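Local coordinates for putative glycoside hydrolase (Parabacteroides distasonis ATCC 8503, PDB 3GYC), which probably hydrolyses glycosidic bonds of carbohydrates, using a cellulase-like TIM-barrel fold, at residues A[43-48]-A[355-360]; A[63-68]-A[124-129]; A[143-148]-A[201-206]; A[234-239]-A[345-350]. One frame throughout, in Å; residues are numbered along the deposited sequence.

Interaction 1: residues A[43-48]-A[355-360]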
loop_
_atom_site.group_PDB
_atom_site.type_symbol
_atom_site.label_atom_id
_atom_site.label_comp_id
_atom_site.label_asym_id
_atom_site.label_seq_id
_atom_site.Cartn_x
_atom_site.Cartn_y
_atom_site.Cartn_z
ATOM N N LEU A 43 14.256 7.603 8.235
ATOM C CA LEU A 43 14.798 6.563 7.370
ATOM C C LEU A 43 15.919 5.759 8.136
ATOM O O LEU A 43 16.064 4.592 7.901
ATOM C CB LEU A 43 15.318 7.129 6.074
ATOM C CG LEU A 43 14.273 7.642 5.079
ATOM C CD1 LEU A 43 15.085 8.396 3.977
ATOM C CD2 LEU A 43 13.408 6.519 4.530
ATOM N N ASP A 44 16.667 6.377 9.031
ATOM C CA ASP A 44 17.661 5.657 9.848
ATOM C C ASP A 44 16.908 4.707 10.789
ATOM O O ASP A 44 17.315 3.583 10.949
ATOM C CB ASP A 44 18.559 6.614 10.638
ATOM C CG ASP A 44 19.503 7.433 9.749
ATOM O OD1 ASP A 44 19.693 7.085 8.568
ATOM O OD2 ASP A 44 20.123 8.402 10.267
ATOM N N GLU A 45 15.808 5.174 11.376
ATOM C CA GLU A 45 14.951 4.382 12.280
ATOM C C GLU A 45 14.312 3.192 11.560
ATOM O O GLU A 45 14.193 2.079 12.087
ATOM C CB GLU A 45 13.885 5.273 12.913
ATOM C CG GLU A 45 14.414 6.263 13.932
ATOM C CD GLU A 45 13.350 7.250 14.487
ATOM O OE1 GLU A 45 12.125 7.121 14.245
ATOM O OE2 GLU A 45 13.759 8.220 15.162
ATOM N N LEU A 46 13.851 3.448 10.355
ATOM C CA LEU A 46 13.302 2.441 9.481
ATOM C C LEU A 46 14.361 1.342 9.209
ATOM O O LEU A 46 14.063 0.174 9.321
ATOM C CB LEU A 46 12.901 3.086 8.126
ATOM C CG LEU A 46 12.189 2.151 7.155
ATOM C CD1 LEU A 46 10.882 1.696 7.804
ATOM C CD2 LEU A 46 11.980 2.738 5.768
ATOM N N SER A 47 15.569 1.731 8.835
ATOM C CA SER A 47 16.651 0.741 8.568
ATOM C C SER A 47 17.054 -0.026 9.807
ATOM O O SER A 47 17.341 -1.212 9.724
ATOM C CB SER A 47 17.886 1.423 8.019
ATOM O OG SER A 47 17.593 1.990 6.768
ATOM N N GLU A 48 17.128 0.671 10.941
ATOM C CA GLU A 48 17.454 0.054 12.241
ATOM C C GLU A 48 16.423 -1.055 12.550
ATOM O O GLU A 48 16.745 -2.073 13.163
ATOM C CB GLU A 48 17.429 1.133 13.326
ATOM C CG GLU A 48 17.657 0.645 14.744
ATOM C CD GLU A 48 17.434 1.707 15.855
ATOM O OE1 GLU A 48 16.729 2.751 15.646
ATOM O OE2 GLU A 48 17.925 1.453 16.996
ATOM N N GLY A 355 3.021 3.599 19.238
ATOM C CA GLY A 355 2.737 2.304 19.835
ATOM C C GLY A 355 3.213 1.112 19.021
ATOM O O GLY A 355 3.480 0.039 19.579
HETATM N N MSE A 356 3.225 1.286 17.699
HETATM C CA MSE A 356 3.718 0.292 16.776
HETATM C C MSE A 356 5.215 0.476 16.439
HETATM O O MSE A 356 5.965 -0.507 16.315
HETATM C CB MSE A 356 2.894 0.295 15.508
HETATM C CG MSE A 356 3.383 -0.728 14.483
HETATM SE SE MSE A 356 3.265 -2.544 15.005
HETATM C CE MSE A 356 1.308 -2.694 14.781
ATOM N N TRP A 357 5.646 1.723 16.293
ATOM C CA TRP A 357 7.016 1.994 15.896
ATOM C C TRP A 357 8.058 1.727 16.961
ATOM O O TRP A 357 9.205 1.444 16.640
ATOM C CB TRP A 357 7.100 3.466 15.509
ATOM C CG TRP A 357 8.312 3.980 14.742
ATOM C CD1 TRP A 357 9.174 4.967 15.145
ATOM C CD2 TRP A 357 8.711 3.639 13.406
ATOM N NE1 TRP A 357 10.095 5.236 14.140
ATOM C CE2 TRP A 357 9.833 4.435 13.077
ATOM C CE3 TRP A 357 8.273 2.707 12.487
ATOM C CZ2 TRP A 357 10.491 4.332 11.860
ATOM C CZ3 TRP A 357 8.922 2.596 11.288
ATOM C CH2 TRP A 357 10.032 3.415 10.976
ATOM N N ARG A 358 7.671 1.823 18.229
ATOM C CA ARG A 358 8.651 1.820 19.289
ATOM C C ARG A 358 9.426 0.540 19.613
ATOM O O ARG A 358 10.617 0.639 19.928
ATOM C CB ARG A 358 8.050 2.363 20.580
ATOM C CG ARG A 358 6.970 1.496 21.193
ATOM C CD ARG A 358 6.371 2.143 22.496
ATOM N NE ARG A 358 6.372 3.631 22.487
ATOM C CZ ARG A 358 5.851 4.397 23.458
ATOM N NH1 ARG A 358 5.214 3.847 24.474
ATOM N NH2 ARG A 358 5.950 5.721 23.379
ATOM N N ASP A 359 8.801 -0.630 19.532
ATOM C CA ASP A 359 9.464 -1.917 19.953
ATOM C C ASP A 359 10.431 -2.383 18.828
ATOM O O ASP A 359 10.041 -3.162 17.973
ATOM C CB ASP A 359 8.334 -2.929 20.272
ATOM C CG ASP A 359 8.809 -4.286 20.742
ATOM O OD1 ASP A 359 10.032 -4.581 20.758
ATOM O OD2 ASP A 359 7.899 -5.091 21.093
ATOM N N VAL A 360 11.668 -1.877 18.838
ATOM C CA VAL A 360 12.637 -2.130 17.772
ATOM C C VAL A 360 12.926 -3.624 17.558
ATOM O O VAL A 360 13.000 -4.057 16.419
ATOM C CB VAL A 360 13.956 -1.346 17.974
ATOM C CG1 VAL A 360 14.968 -1.766 16.958
ATOM C CG2 VAL A 360 13.738 0.169 17.880
#
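Trp357 lays the edge of its indole against one side of helix 39-48, and the two residues that receive it, Glu45 and Leu46, meet different parts of that edge. At the polar end, Trp357 NE1 donates to Glu45 OE1 over 2.8 Å, with an N-H...O angle of 179° and the acceptor lying in the indole plane. The carboxylate does not share that plane: it is turned 50° from the ring and takes the proton on the anti side of OE1. Beyond CG the chain of Glu45 is extended, carrying OE1 to the nitrogen, while nearer the helix Glu45 CB rests 3.7 Å from Trp357 CZ2. At the benzene end, Leu46 CD1 approaches Trp357 CH2 at 3.7 Å, again in plane; CG stands anti to the backbone N of Leu46 (chi1 -175°), and the leucine side chain crosses the indole at about a right angle. One turn on from Glu45, Glu48 meets Val360 more loosely, Glu48 CG lying 4.2 Å from Val360 CG1. Gln41 binds OE2 of Glu45, while Arg49 makes a cation-pi contact with the indole and hydrogen bonds to the carbonyls of both Glu45 and Trp357. The contact belongs to the closure of a TIM barrel, where the first and last strands, 17-23 and 340-343, lie side by side: helix 39-48, between strands 17-23 and 53-57 in the chain, is tied to the chain that follows strand 340-343.

Interaction 2: residues A[63-68]-A[124-129]; sequences IAENPM and CLKLDT
Glu65 and Lys126 reach for each other from backbones that stay well apart, the closest CA atoms being those of Glu65 and Cys124 at 9.5 Å, so the contact is carried by two long side chains alone. Both side chains set out toward the opposite segment at CB. Lys126 then runs out fully extended beyond CG, whereas Glu65 is bent in the middle, with chi2 at -94°, and this turn brings its carboxylate round to the ammonium group. The result is a salt bridge with unequal legs. Lys126 NZ lies 3.0 Å from Glu65 OE2, which it meets on its syn lone pair. The second leg, from Lys126 NZ to Glu65 OE1, is a weak hydrogen bond of 3.5 Å. The methylenes of the lysine follow its nitrogen in: CD and CE of Lys126 each come to 3.3 Å from Glu65 OE2, so the carboxylate lies against the end of the chain as well as its tip. Both residues are exposed, and water is likely to weaken the attraction compared with a buried pair. Glu65 belongs to the stretch of helix 60-65, and Lys126 to a 3-10 turn of the loop between strand 109-113 and helix 130-146. Elsewhere in the two segments, Ile63 packs on Ile140 and Ser143 of helix 130-146, and Leu127 touches His61 of helix 60-65 as well as Leu133 and Cys136 of helix 130-146, so these same elements also meet through other side chains.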
loop_
_atom_site.group_PDB
_atom_site.type_symbol
_atom_site.label_atom_id
_atom_site.label_comp_id
_atom_site.label_asym_id
_atom_site.label_seq_id
_atom_site.Cartn_x
_atom_site.Cartn_y
_atom_site.Cartn_z
ATOM N N ILE A 63 2.332 16.390 -10.021
ATOM C CA ILE A 63 3.593 16.586 -10.718
ATOM C C ILE A 63 3.354 16.855 -12.211
ATOM O O ILE A 63 4.051 17.688 -12.784
ATOM C CB ILE A 63 4.565 15.393 -10.553
ATOM C CG1 ILE A 63 5.106 15.363 -9.119
ATOM C CG2 ILE A 63 5.696 15.493 -11.605
ATOM C CD1 ILE A 63 6.051 14.223 -8.792
ATOM N N ALA A 64 2.342 16.216 -12.811
ATOM C CA ALA A 64 2.068 16.378 -14.229
ATOM C C ALA A 64 1.435 17.727 -14.529
ATOM O O ALA A 64 1.578 18.246 -15.646
ATOM C CB ALA A 64 1.207 15.219 -14.774
ATOM N N GLU A 65 0.747 18.310 -13.556
ATOM C CA GLU A 65 0.131 19.625 -13.751
ATOM C C GLU A 65 1.145 20.725 -13.523
ATOM O O GLU A 65 1.332 21.558 -14.378
ATOM C CB GLU A 65 -1.042 19.844 -12.800
ATOM C CG GLU A 65 -2.269 19.041 -13.132
ATOM C CD GLU A 65 -3.285 19.777 -13.989
ATOM O OE1 GLU A 65 -3.186 21.015 -14.158
ATOM O OE2 GLU A 65 -4.227 19.105 -14.472
ATOM N N ASN A 66 1.752 20.758 -12.340
ATOM C CA ASN A 66 2.769 21.760 -12.007
ATOM C C ASN A 66 3.682 21.229 -10.895
ATOM O O ASN A 66 3.356 21.347 -9.716
ATOM C CB ASN A 66 2.114 23.085 -11.613
ATOM C CG ASN A 66 3.116 24.208 -11.496
ATOM O OD1 ASN A 66 4.334 23.976 -11.371
ATOM N ND2 ASN A 66 2.624 25.426 -11.529
ATOM N N PRO A 67 4.849 20.666 -11.275
ATOM C CA PRO A 67 5.701 19.991 -10.302
ATOM C C PRO A 67 6.199 20.818 -9.138
ATOM O O PRO A 67 6.323 20.280 -8.017
ATOM C CB PRO A 67 6.879 19.471 -11.127
ATOM C CG PRO A 67 6.693 19.973 -12.513
ATOM C CD PRO A 67 5.533 20.882 -12.568
HETATM N N MSE A 68 6.402 22.115 -9.334
HETATM C CA MSE A 68 6.932 22.908 -8.253
HETATM C C MSE A 68 5.933 23.807 -7.575
HETATM O O MSE A 68 6.296 24.532 -6.663
HETATM C CB MSE A 68 8.186 23.631 -8.692
HETATM C CG MSE A 68 9.264 22.643 -9.154
HETATM SE SE MSE A 68 10.883 23.644 -9.406
HETATM C CE MSE A 68 10.197 25.245 -10.305
ATOM N N CYS A 124 -7.111 15.780 -10.310
ATOM C CA CYS A 124 -7.160 14.373 -10.701
ATOM C C CYS A 124 -8.390 13.992 -11.505
ATOM O O CYS A 124 -8.348 13.002 -12.206
ATOM C CB CYS A 124 -7.067 13.441 -9.494
ATOM S SG CYS A 124 -8.481 13.606 -8.403
ATOM N N LEU A 125 -9.471 14.769 -11.410
ATOM C CA LEU A 125 -10.706 14.463 -12.132
ATOM C C LEU A 125 -10.520 14.550 -13.665
ATOM O O LEU A 125 -11.315 14.005 -14.418
ATOM C CB LEU A 125 -11.856 15.375 -11.662
ATOM C CG LEU A 125 -12.207 15.282 -10.168
ATOM C CD1 LEU A 125 -13.247 16.312 -9.785
ATOM C CD2 LEU A 125 -12.642 13.861 -9.763
ATOM N N LYS A 126 -9.451 15.206 -14.113
ATOM C CA LYS A 126 -9.149 15.338 -15.539
ATOM C C LYS A 126 -8.644 14.032 -16.165
ATOM O O LYS A 126 -8.704 13.850 -17.371
ATOM C CB LYS A 126 -8.049 16.363 -15.740
ATOM C CG LYS A 126 -8.340 17.707 -15.189
ATOM C CD LYS A 126 -7.279 18.645 -15.644
ATOM C CE LYS A 126 -7.342 19.939 -14.906
ATOM N NZ LYS A 126 -6.380 20.854 -15.543
ATOM N N LEU A 127 -8.148 13.129 -15.336
ATOM C CA LEU A 127 -7.579 11.867 -15.801
ATOM C C LEU A 127 -8.702 10.866 -16.075
ATOM O O LEU A 127 -8.755 9.789 -15.473
ATOM C CB LEU A 127 -6.632 11.335 -14.734
ATOM C CG LEU A 127 -5.503 12.281 -14.323
ATOM C CD1 LEU A 127 -4.706 11.671 -13.192
ATOM C CD2 LEU A 127 -4.629 12.590 -15.555
ATOM N N ASP A 128 -9.572 11.205 -17.021
ATOM C CA ASP A 128 -10.775 10.417 -17.255
ATOM C C ASP A 128 -10.692 9.338 -18.329
ATOM O O ASP A 128 -11.704 8.771 -18.701
ATOM C CB ASP A 128 -11.975 11.349 -17.481
ATOM C CG ASP A 128 -11.759 12.347 -18.620
ATOM O OD1 ASP A 128 -10.805 12.197 -19.418
ATOM O OD2 ASP A 128 -12.565 13.300 -18.708
ATOM N N THR A 129 -9.490 9.060 -18.827
ATOM C CA THR A 129 -9.289 7.955 -19.779
ATOM C C THR A 129 -8.012 7.228 -19.325
ATOM O O THR A 129 -7.161 7.847 -18.673
ATOM C CB THR A 129 -9.109 8.416 -21.239
ATOM O OG1 THR A 129 -7.830 9.049 -21.386
ATOM C CG2 THR A 129 -10.236 9.352 -21.670
#

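Interaction 3: residues A[143-148]-A[201-206]; sequences SIEEDG and QVYPDM
Tyr203 projects from its loop toward Glu145 and touches it with the hydroxyl end of its ring. Its CB bond already points at the opposite segment, and with CG anti to the carbonyl carbon (chi1 -60°) the ring continues in that direction. Along the ring the two flanks meet different neighbours. Near CE2, one face carries Val202 CG1, 3.4 Å above the ring plane and displaced toward the rim, a contact made by the preceding residue. At the other flank Tyr203 CE1 lies 3.7 Å from Glu145 OE1, and CZ of Tyr203 is equally far from that oxygen, which sits near the ring plane. The tip completes the contact: Tyr203 OH donates a hydrogen bond of 2.9 Å to Glu145 OE1. The carboxylate is tilted 51° from the ring, and the hydroxyl comes to it from above its plane, 36° out. Glu145 is extended beyond CG and runs antiparallel to the tyrosine, Glu145 CD remaining 4.0 Å from Tyr203 OH. A phenylalanine in place of Tyr203 lacks the hydroxyl and would probably leave Glu145 OE1 without this donor, the carboxylate then being freer to swing. Glu145 belongs to helix 130-146, which is followed in the chain by strand 153-157, and Tyr203 begins a type I turn between helix 186-200 and strand 208-209. Leu138 and Leu141 of helix 130-146, together with Leu150 in the following loop, pack on the tyrosine, so the bond joins two consecutive helix-to-strand connections on the N-terminal side of the barrel strands.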
loop_
_atom_site.group_PDB
_atom_site.type_symbol
_atom_site.label_atom_id
_atom_site.label_comp_id
_atom_site.label_asym_id
_atom_site.label_seq_id
_atom_site.Cartn_x
_atom_site.Cartn_y
_atom_site.Cartn_z
ATOM N N SER A 143 10.319 12.647 -14.535
ATOM C CA SER A 143 10.826 13.561 -13.476
ATOM C C SER A 143 11.815 12.844 -12.544
ATOM O O SER A 143 12.792 13.445 -12.099
ATOM C CB SER A 143 9.705 14.247 -12.637
ATOM O OG SER A 143 9.126 13.428 -11.624
ATOM N N ILE A 144 11.580 11.558 -12.302
ATOM C CA ILE A 144 12.456 10.739 -11.445
ATOM C C ILE A 144 13.714 10.370 -12.214
ATOM O O ILE A 144 14.823 10.438 -11.704
ATOM C CB ILE A 144 11.710 9.490 -10.969
ATOM C CG1 ILE A 144 10.575 9.926 -10.033
ATOM C CG2 ILE A 144 12.699 8.493 -10.346
ATOM C CD1 ILE A 144 9.625 8.862 -9.588
ATOM N N GLU A 145 13.546 10.012 -13.478
ATOM C CA GLU A 145 14.682 9.641 -14.295
ATOM C C GLU A 145 15.625 10.878 -14.533
ATOM O O GLU A 145 16.825 10.720 -14.777
ATOM C CB GLU A 145 14.147 9.065 -15.611
ATOM C CG GLU A 145 15.025 8.041 -16.298
ATOM C CD GLU A 145 14.362 7.440 -17.552
ATOM O OE1 GLU A 145 13.238 7.875 -17.935
ATOM O OE2 GLU A 145 14.977 6.532 -18.166
ATOM N N GLU A 146 15.087 12.096 -14.428
ATOM C CA GLU A 146 15.907 13.322 -14.635
ATOM C C GLU A 146 17.081 13.348 -13.637
ATOM O O GLU A 146 18.190 13.731 -14.003
ATOM C CB GLU A 146 15.051 14.611 -14.497
ATOM C CG GLU A 146 15.787 15.930 -14.774
ATOM N N ASP A 147 16.839 12.895 -12.400
ATOM C CA ASP A 147 17.885 12.882 -11.377
ATOM C C ASP A 147 18.523 11.512 -11.219
ATOM O O ASP A 147 19.185 11.251 -10.226
ATOM C CB ASP A 147 17.355 13.422 -10.031
ATOM C CG ASP A 147 17.210 14.957 -10.017
ATOM O OD1 ASP A 147 17.894 15.642 -10.820
ATOM O OD2 ASP A 147 16.432 15.492 -9.196
ATOM N N GLY A 148 18.328 10.643 -12.203
ATOM C CA GLY A 148 18.932 9.306 -12.224
ATOM C C GLY A 148 18.511 8.380 -11.075
ATOM O O GLY A 148 19.347 7.625 -10.558
ATOM N N GLN A 201 5.175 0.866 -23.496
ATOM C CA GLN A 201 5.763 1.388 -24.725
ATOM C C GLN A 201 6.999 2.215 -24.402
ATOM O O GLN A 201 7.848 2.429 -25.256
ATOM C CB GLN A 201 4.788 2.321 -25.424
ATOM C CG GLN A 201 3.601 1.645 -26.041
ATOM C CD GLN A 201 2.634 2.638 -26.609
ATOM O OE1 GLN A 201 2.722 3.837 -26.331
ATOM N NE2 GLN A 201 1.692 2.157 -27.399
ATOM N N VAL A 202 7.057 2.727 -23.177
ATOM C CA VAL A 202 8.167 3.523 -22.715
ATOM C C VAL A 202 9.045 2.768 -21.688
ATOM O O VAL A 202 10.282 2.841 -21.741
ATOM C CB VAL A 202 7.623 4.844 -22.121
ATOM C CG1 VAL A 202 8.737 5.679 -21.581
ATOM C CG2 VAL A 202 6.786 5.631 -23.194
ATOM N N TYR A 203 8.421 2.041 -20.757
ATOM C CA TYR A 203 9.158 1.319 -19.702
ATOM C C TYR A 203 8.780 -0.149 -19.703
ATOM O O TYR A 203 8.143 -0.626 -18.794
ATOM C CB TYR A 203 8.862 1.919 -18.323
ATOM C CG TYR A 203 9.252 3.356 -18.203
ATOM C CD1 TYR A 203 10.576 3.715 -18.089
ATOM C CD2 TYR A 203 8.309 4.348 -18.215
ATOM C CE1 TYR A 203 10.951 5.021 -18.000
ATOM C CE2 TYR A 203 8.680 5.693 -18.126
ATOM C CZ TYR A 203 10.004 6.010 -18.017
ATOM O OH TYR A 203 10.417 7.315 -17.912
ATOM N N PRO A 204 9.214 -0.889 -20.731
ATOM C CA PRO A 204 8.805 -2.307 -20.859
ATOM C C PRO A 204 9.251 -3.220 -19.708
ATOM O O PRO A 204 8.569 -4.205 -19.425
ATOM C CB PRO A 204 9.446 -2.735 -22.193
ATOM C CG PRO A 204 10.594 -1.791 -22.396
ATOM C CD PRO A 204 10.175 -0.487 -21.782
ATOM N N ASP A 205 10.349 -2.879 -19.038
ATOM C CA ASP A 205 10.896 -3.712 -17.962
ATOM C C ASP A 205 10.487 -3.293 -16.539
ATOM O O ASP A 205 10.912 -3.913 -15.586
ATOM C CB ASP A 205 12.421 -3.730 -18.051
ATOM C CG ASP A 205 12.916 -4.275 -19.382
ATOM O OD1 ASP A 205 12.140 -4.968 -20.086
ATOM O OD2 ASP A 205 14.092 -3.998 -19.717
HETATM N N MSE A 206 9.698 -2.234 -16.404
HETATM C CA MSE A 206 9.224 -1.805 -15.073
HETATM C C MSE A 206 7.994 -2.675 -14.672
HETATM O O MSE A 206 7.131 -2.913 -15.487
HETATM C CB MSE A 206 8.890 -0.297 -15.081
HETATM C CG MSE A 206 8.345 0.261 -13.781
HETATM SE SE MSE A 206 9.666 0.298 -12.353
HETATM C CE MSE A 206 10.640 1.946 -12.830
#

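Interaction 4: residues A[234-239]-A[345-350]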
loop_
_atom_site.group_PDB
_atom_site.type_symbol
_atom_site.label_atom_id
_atom_site.label_comp_id
_atom_site.label_asym_id
_atom_site.label_seq_id
_atom_site.Cartn_x
_atom_site.Cartn_y
_atom_site.Cartn_z
ATOM N N HIS A 234 -4.327 -6.098 -0.282
ATOM C CA HIS A 234 -4.460 -5.646 1.095
ATOM C C HIS A 234 -5.314 -6.651 1.859
ATOM O O HIS A 234 -6.383 -7.019 1.396
ATOM C CB HIS A 234 -5.043 -4.232 1.140
ATOM C CG HIS A 234 -4.250 -3.232 0.344
ATOM N ND1 HIS A 234 -4.712 -1.960 0.071
ATOM C CD2 HIS A 234 -3.034 -3.331 -0.259
ATOM C CE1 HIS A 234 -3.786 -1.296 -0.606
ATOM N NE2 HIS A 234 -2.774 -2.114 -0.854
ATOM N N ILE A 235 -4.805 -7.113 3.005
ATOM C CA ILE A 235 -5.435 -8.203 3.765
ATOM C C ILE A 235 -5.464 -7.899 5.240
ATOM O O ILE A 235 -4.420 -7.796 5.876
ATOM C CB ILE A 235 -4.661 -9.536 3.600
ATOM C CG1 ILE A 235 -4.702 -10.010 2.162
ATOM C CG2 ILE A 235 -5.257 -10.677 4.467
ATOM C CD1 ILE A 235 -3.807 -11.237 1.884
ATOM N N TRP A 236 -6.668 -7.799 5.787
ATOM C CA TRP A 236 -6.856 -7.597 7.222
ATOM C C TRP A 236 -7.853 -8.588 7.811
ATOM O O TRP A 236 -8.896 -8.825 7.223
ATOM C CB TRP A 236 -7.425 -6.241 7.496
ATOM C CG TRP A 236 -6.550 -5.063 7.143
ATOM C CD1 TRP A 236 -5.545 -4.517 7.898
ATOM C CD2 TRP A 236 -6.699 -4.255 6.011
ATOM N NE1 TRP A 236 -5.051 -3.405 7.277
ATOM C CE2 TRP A 236 -5.724 -3.235 6.093
ATOM C CE3 TRP A 236 -7.554 -4.296 4.904
ATOM C CZ2 TRP A 236 -5.598 -2.240 5.112
ATOM C CZ3 TRP A 236 -7.417 -3.302 3.910
ATOM C CH2 TRP A 236 -6.455 -2.301 4.028
HETATM N N MSE A 237 -7.510 -9.124 8.979
HETATM C CA MSE A 237 -8.390 -9.970 9.783
HETATM C C MSE A 237 -9.763 -9.331 10.005
HETATM O O MSE A 237 -10.829 -10.002 9.952
HETATM C CB MSE A 237 -7.743 -10.156 11.159
HETATM C CG MSE A 237 -8.607 -10.931 12.201
HETATM SE SE MSE A 237 -10.082 -9.953 13.110
HETATM C CE MSE A 237 -9.145 -8.629 14.154
ATOM N N ALA A 238 -9.732 -8.037 10.294
ATOM C CA ALA A 238 -10.933 -7.277 10.572
ATOM C C ALA A 238 -11.976 -7.288 9.447
ATOM O O ALA A 238 -13.167 -7.106 9.726
ATOM C CB ALA A 238 -10.573 -5.839 10.964
ATOM N N GLN A 239 -11.537 -7.504 8.204
ATOM C CA GLN A 239 -12.424 -7.504 7.011
ATOM C C GLN A 239 -12.881 -8.896 6.558
ATOM O O GLN A 239 -13.767 -9.012 5.708
ATOM C CB GLN A 239 -11.731 -6.827 5.819
ATOM C CG GLN A 239 -11.488 -5.326 5.993
ATOM C CD GLN A 239 -10.979 -4.647 4.747
ATOM O OE1 GLN A 239 -10.342 -5.261 3.892
ATOM N NE2 GLN A 239 -11.227 -3.367 4.652
ATOM N N THR A 345 4.760 -5.604 7.920
ATOM C CA THR A 345 4.345 -6.149 9.210
ATOM C C THR A 345 3.008 -5.524 9.568
ATOM O O THR A 345 2.199 -6.161 10.248
ATOM C CB THR A 345 5.381 -5.863 10.304
ATOM O OG1 THR A 345 5.598 -4.451 10.375
ATOM C CG2 THR A 345 6.694 -6.616 10.015
ATOM N N SER A 346 2.770 -4.292 9.109
ATOM C CA SER A 346 1.446 -3.644 9.257
ATOM C C SER A 346 1.362 -2.326 8.513
ATOM O O SER A 346 2.401 -1.788 8.130
ATOM C CB SER A 346 1.121 -3.370 10.734
ATOM O OG SER A 346 1.765 -2.209 11.217
ATOM N N ASN A 347 0.145 -1.763 8.389
ATOM C CA ASN A 347 -0.036 -0.425 7.842
ATOM C C ASN A 347 0.096 0.696 8.917
ATOM O O ASN A 347 -0.374 1.795 8.688
ATOM C CB ASN A 347 -1.319 -0.245 6.988
ATOM C CG ASN A 347 -2.636 -0.597 7.732
ATOM O OD1 ASN A 347 -2.775 -1.657 8.209
ATOM N ND2 ASN A 347 -3.609 0.288 7.723
ATOM N N PHE A 348 0.752 0.399 10.053
ATOM C CA PHE A 348 0.997 1.365 11.124
ATOM C C PHE A 348 2.500 1.473 11.344
ATOM O O PHE A 348 2.944 1.897 12.405
ATOM C CB PHE A 348 0.273 0.940 12.418
ATOM C CG PHE A 348 -1.167 0.606 12.190
ATOM C CD1 PHE A 348 -2.053 1.577 11.792
ATOM C CD2 PHE A 348 -1.643 -0.680 12.337
ATOM C CE1 PHE A 348 -3.373 1.264 11.526
ATOM C CE2 PHE A 348 -2.950 -0.998 12.061
ATOM C CZ PHE A 348 -3.825 -0.009 11.680
ATOM N N CYS A 349 3.254 1.071 10.323
ATOM C CA CYS A 349 4.666 0.964 10.408
ATOM C C CYS A 349 5.362 2.285 10.031
ATOM O O CYS A 349 6.136 2.354 9.063
ATOM C CB CYS A 349 5.120 -0.169 9.516
ATOM S SG CYS A 349 6.776 -0.691 9.902
ATOM N N GLY A 350 5.145 3.280 10.869
ATOM C CA GLY A 350 5.710 4.607 10.686
ATOM C C GLY A 350 5.779 5.380 11.988
ATOM O O GLY A 350 5.113 5.030 12.958
#
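The loops that leave the C-terminal ends of strands 231-232 and 340-343 meet through Trp236 and Asn347, on the side of the TIM barrel where enzymes of this fold carry their active sites. Trp236 NE1 donates to Asn347 OD1 over 3.0 Å, nearly straight at 176° and within the indole plane. The acceptor is used less conventionally: the donor NE1 lies well above the carbonyl plane, not on a lone pair, and the amide is turned 67° from the ring. Asn347 presents its oxygen by placing CG between its own backbone N and carbonyl carbon (chi1 57°), while Asn347 OD1 also lies 3.9 Å above one face of the Phe348 ring. A leucine in place of Trp236 would probably leave Asn347 OD1 without its indole donor and open a gap beside Glu305 and Val310, on which the indole packs. The other amide end is engaged too, ND2 of Asn347 giving a hydrogen bond to Val310 O, and Trp82 NE1 hydrogen bonds to the backbone O of Asn347. Each end of the buried amide thus has a protein partner, oxygen to donor and nitrogen to acceptor, which is likely to fix which way round the amide lies.

The four contacts divide by depth. Interaction 4 is buried between barrel loops, interaction 1 is partly buried, and interactions 2 and 3 lie on the surface. The deeper pair each use an indole N-H in a nearly straight in-plane bond, with a carboxylate as acceptor in one and a neutral amide in the other; at the surface the glutamates meet a lysine and a phenol. Interactions 1 and 4 abut, Trp357 CE3 lying 3.6 Å from Gly350 N, and both involve the chain after strand 340-343. Interaction 2 uses the loop that leads into helix 130-146 and interaction 3 the far part of that helix; the two touch at Ile63 and Ser143.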